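Local coordinates for serine-rich Repeat Adhesion Glycoprotein (Srr1) (Streptococcus agalactiae, PDB 4MBO) that is a serine-rich repeat surface glycoprotein that binds fibrinogen and probably helps the bacterium adhere to its host, at residues A[94-97]-A[98-101]. Residues are numbered along the deposited sequence; the frame is centred on the assembly and turned at random.
Sequences SYSP and LTHN. With CA (calcium ion), chain B.
The S96 hydroxyl receives the backbone amides of both L98 and T99. With OG anti to the backbone N (chi1 174°), the torsion carries it toward these two successive donors: T99 N at 3.3 Å, fairly straight, and L98 N at 3.1 Å, weak and bent; S96 CB also touches T99 OG1. The backbone of S96 closes the loop twice: its N donates to N101 O (3.0 Å), and its O receives H100 N (2.8 Å), an i to i+4 bond that defines an alpha-turn. P97 and L98 form the exposed outer bend, where L98 CB lies 3.4 Å from S96 OG while the isobutyl end of L98 extends outward from the turn.

Y95 and H100 extend side by side on the inner side. Their rings make an offset edge-to-face pair, centroids 5.8 Å apart and planes at 86°, with the Y95 edge turned to the imidazole face; Y95 OH sits over that face, 2.9 Å from H100 ND1. The ND1 of H100 is hydrogen-bonded to L68 O, which helps fix the ring. T99 OG1 accepts from N101 N in an ST turn, and T99 O binds a calcium ion at 2.3 Å; a water on that calcium donates to N101 OD1.

H100 has a left-handed backbone (phi 64°) after three right-handed residues, the conformation characteristic of a four-residue beta-hairpin loop, here joining antiparallel strands 89-95 and 101-106 of the bacterial Ig domain.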
ATOM      1  N   SER A  94      -5.359  16.988  -7.972  1.00 17.72           N
ATOM      2  CA  SER A  94      -4.761  15.695  -8.253  1.00 19.30           C
ATOM      3  C   SER A  94      -3.373  15.599  -7.642  1.00 17.88           C
ATOM      4  O   SER A  94      -2.639  16.601  -7.557  1.00 17.36           O
ATOM      5  CB  SER A  94      -4.699  15.408  -9.757  1.00 22.52           C
ATOM      6  OG  SER A  94      -3.998  16.406 -10.442  1.00 23.17           O
ATOM      7  N   TYR A  95      -3.055  14.385  -7.200  1.00 17.37           N
ATOM      8  CA  TYR A  95      -1.757  14.051  -6.662  1.00 17.15           C
ATOM      9  C   TYR A  95      -0.908  13.499  -7.786  1.00 17.47           C
ATOM     10  O   TYR A  95      -1.408  12.793  -8.683  1.00 18.06           O
ATOM     11  CB  TYR A  95      -1.894  12.975  -5.580  1.00 17.31           C
ATOM     12  CG  TYR A  95      -0.606  12.374  -5.143  1.00 17.56           C
ATOM     13  CD1 TYR A  95       0.245  13.034  -4.293  1.00 16.94           C
ATOM     14  CD2 TYR A  95      -0.245  11.095  -5.571  1.00 16.96           C
ATOM     15  CE1 TYR A  95       1.451  12.474  -3.901  1.00 17.52           C
ATOM     16  CE2 TYR A  95       0.935  10.527  -5.165  1.00 17.26           C
ATOM     17  CZ  TYR A  95       1.787  11.210  -4.320  1.00 16.73           C
ATOM     18  OH  TYR A  95       2.997  10.681  -3.899  1.00 18.36           O
ATOM     19  N   SER A  96       0.366  13.865  -7.760  1.00 15.58           N
ATOM     20  CA  SER A  96       1.367  13.392  -8.702  1.00 16.66           C
ATOM     21  C   SER A  96       2.402  12.524  -8.054  1.00 17.93           C
ATOM     22  O   SER A  96       3.132  12.985  -7.187  1.00 15.81           O
ATOM     23  CB  SER A  96       2.130  14.580  -9.289  1.00 18.56           C
ATOM     24  OG  SER A  96       3.209  14.102 -10.109  1.00 18.81           O
ATOM     25  N   PRO A  97       2.520  11.271  -8.509  1.00 21.27           N
ATOM     26  CA  PRO A  97       3.565  10.398  -8.035  1.00 22.76           C
ATOM     27  C   PRO A  97       4.968  10.891  -8.404  1.00 22.92           C
ATOM     28  O   PRO A  97       5.946  10.572  -7.751  1.00 24.63           O
ATOM     29  CB  PRO A  97       3.268   9.077  -8.753  1.00 23.85           C
ATOM     30  CG  PRO A  97       1.807   9.120  -9.104  1.00 25.21           C
ATOM     31  CD  PRO A  97       1.486  10.573  -9.305  1.00 24.58           C
ATOM     32  N   LEU A  98       5.061  11.674  -9.468  1.00 20.87           N
ATOM     33  CA  LEU A  98       6.312  12.206  -9.913  1.00 21.30           C
ATOM     34  C   LEU A  98       6.890  13.224  -8.959  1.00 20.47           C
ATOM     35  O   LEU A  98       8.048  13.129  -8.602  1.00 24.17           O
ATOM     36  CB  LEU A  98       6.127  12.859 -11.294  1.00 22.21           C
ATOM     37  CG  LEU A  98       7.356  13.493 -11.885  1.00 26.22           C
ATOM     38  CD1 LEU A  98       8.381  12.410 -12.217  1.00 29.00           C
ATOM     39  CD2 LEU A  98       6.952  14.274 -13.136  1.00 28.79           C
ATOM     40  N   THR A  99       6.075  14.189  -8.519  1.00 17.71           N
ATOM     41  CA  THR A  99       6.563  15.273  -7.703  1.00 16.48           C
ATOM     42  C   THR A  99       6.180  15.189  -6.211  1.00 15.17           C
ATOM     43  O   THR A  99       6.743  15.909  -5.397  1.00 15.80           O
ATOM     44  CB  THR A  99       5.914  16.597  -8.168  1.00 16.15           C
ATOM     45  OG1 THR A  99       4.487  16.467  -8.106  1.00 15.08           O
ATOM     46  CG2 THR A  99       6.302  16.937  -9.592  1.00 17.30           C
ATOM     47  N   HIS A 100       5.224  14.325  -5.915  1.00 15.83           N
ATOM     48  CA  HIS A 100       4.621  14.221  -4.574  1.00 15.61           C
ATOM     49  C   HIS A 100       3.882  15.521  -4.231  1.00 16.18           C
ATOM     50  O   HIS A 100       3.663  15.829  -3.078  1.00 15.61           O
ATOM     51  CB  HIS A 100       5.619  13.812  -3.493  1.00 16.85           C
ATOM     52  CG  HIS A 100       6.051  12.395  -3.622  1.00 17.26           C
ATOM     53  ND1 HIS A 100       5.609  11.398  -2.775  1.00 18.95           N
ATOM     54  CD2 HIS A 100       6.896  11.803  -4.495  1.00 19.28           C
ATOM     55  CE1 HIS A 100       6.106  10.242  -3.176  1.00 20.15           C
ATOM     56  NE2 HIS A 100       6.893  10.459  -4.216  1.00 19.71           N
ATOM     57  N   ASN A 101       3.434  16.232  -5.248  1.00 15.05           N
ATOM     58  CA  ASN A 101       2.638  17.444  -5.024  1.00 14.29           C
ATOM     59  C   ASN A 101       1.183  17.222  -5.351  1.00 14.20           C
ATOM     60  O   ASN A 101       0.828  16.412  -6.235  1.00 15.41           O
ATOM     61  CB  ASN A 101       3.085  18.609  -5.898  1.00 15.69           C
ATOM     62  CG  ASN A 101       4.473  19.096  -5.565  1.00 18.53           C
ATOM     63  OD1 ASN A 101       4.983  18.811  -4.511  1.00 19.50           O
ATOM     64  ND2 ASN A 101       5.074  19.820  -6.484  1.00 20.05           N
TER
HETATM   65 CA    CA B 701       8.675  16.950  -4.650  1.00 22.07          CA
HETATM   66  O   HOH W   1       7.053  17.988  -3.142  1.00 20.38           O
HETATM   67  O   HOH W   2       9.659  15.446  -5.093  0.60 21.77           O
HETATM   68  O   HOH W   3       9.376  17.041  -6.950  1.00 26.47           O
HETATM   69  O   HOH W   4       8.809  15.949  -2.559  1.00 21.34           O
HETATM   70  O   HOH W   5      10.547  18.174  -4.190  0.60 19.97           O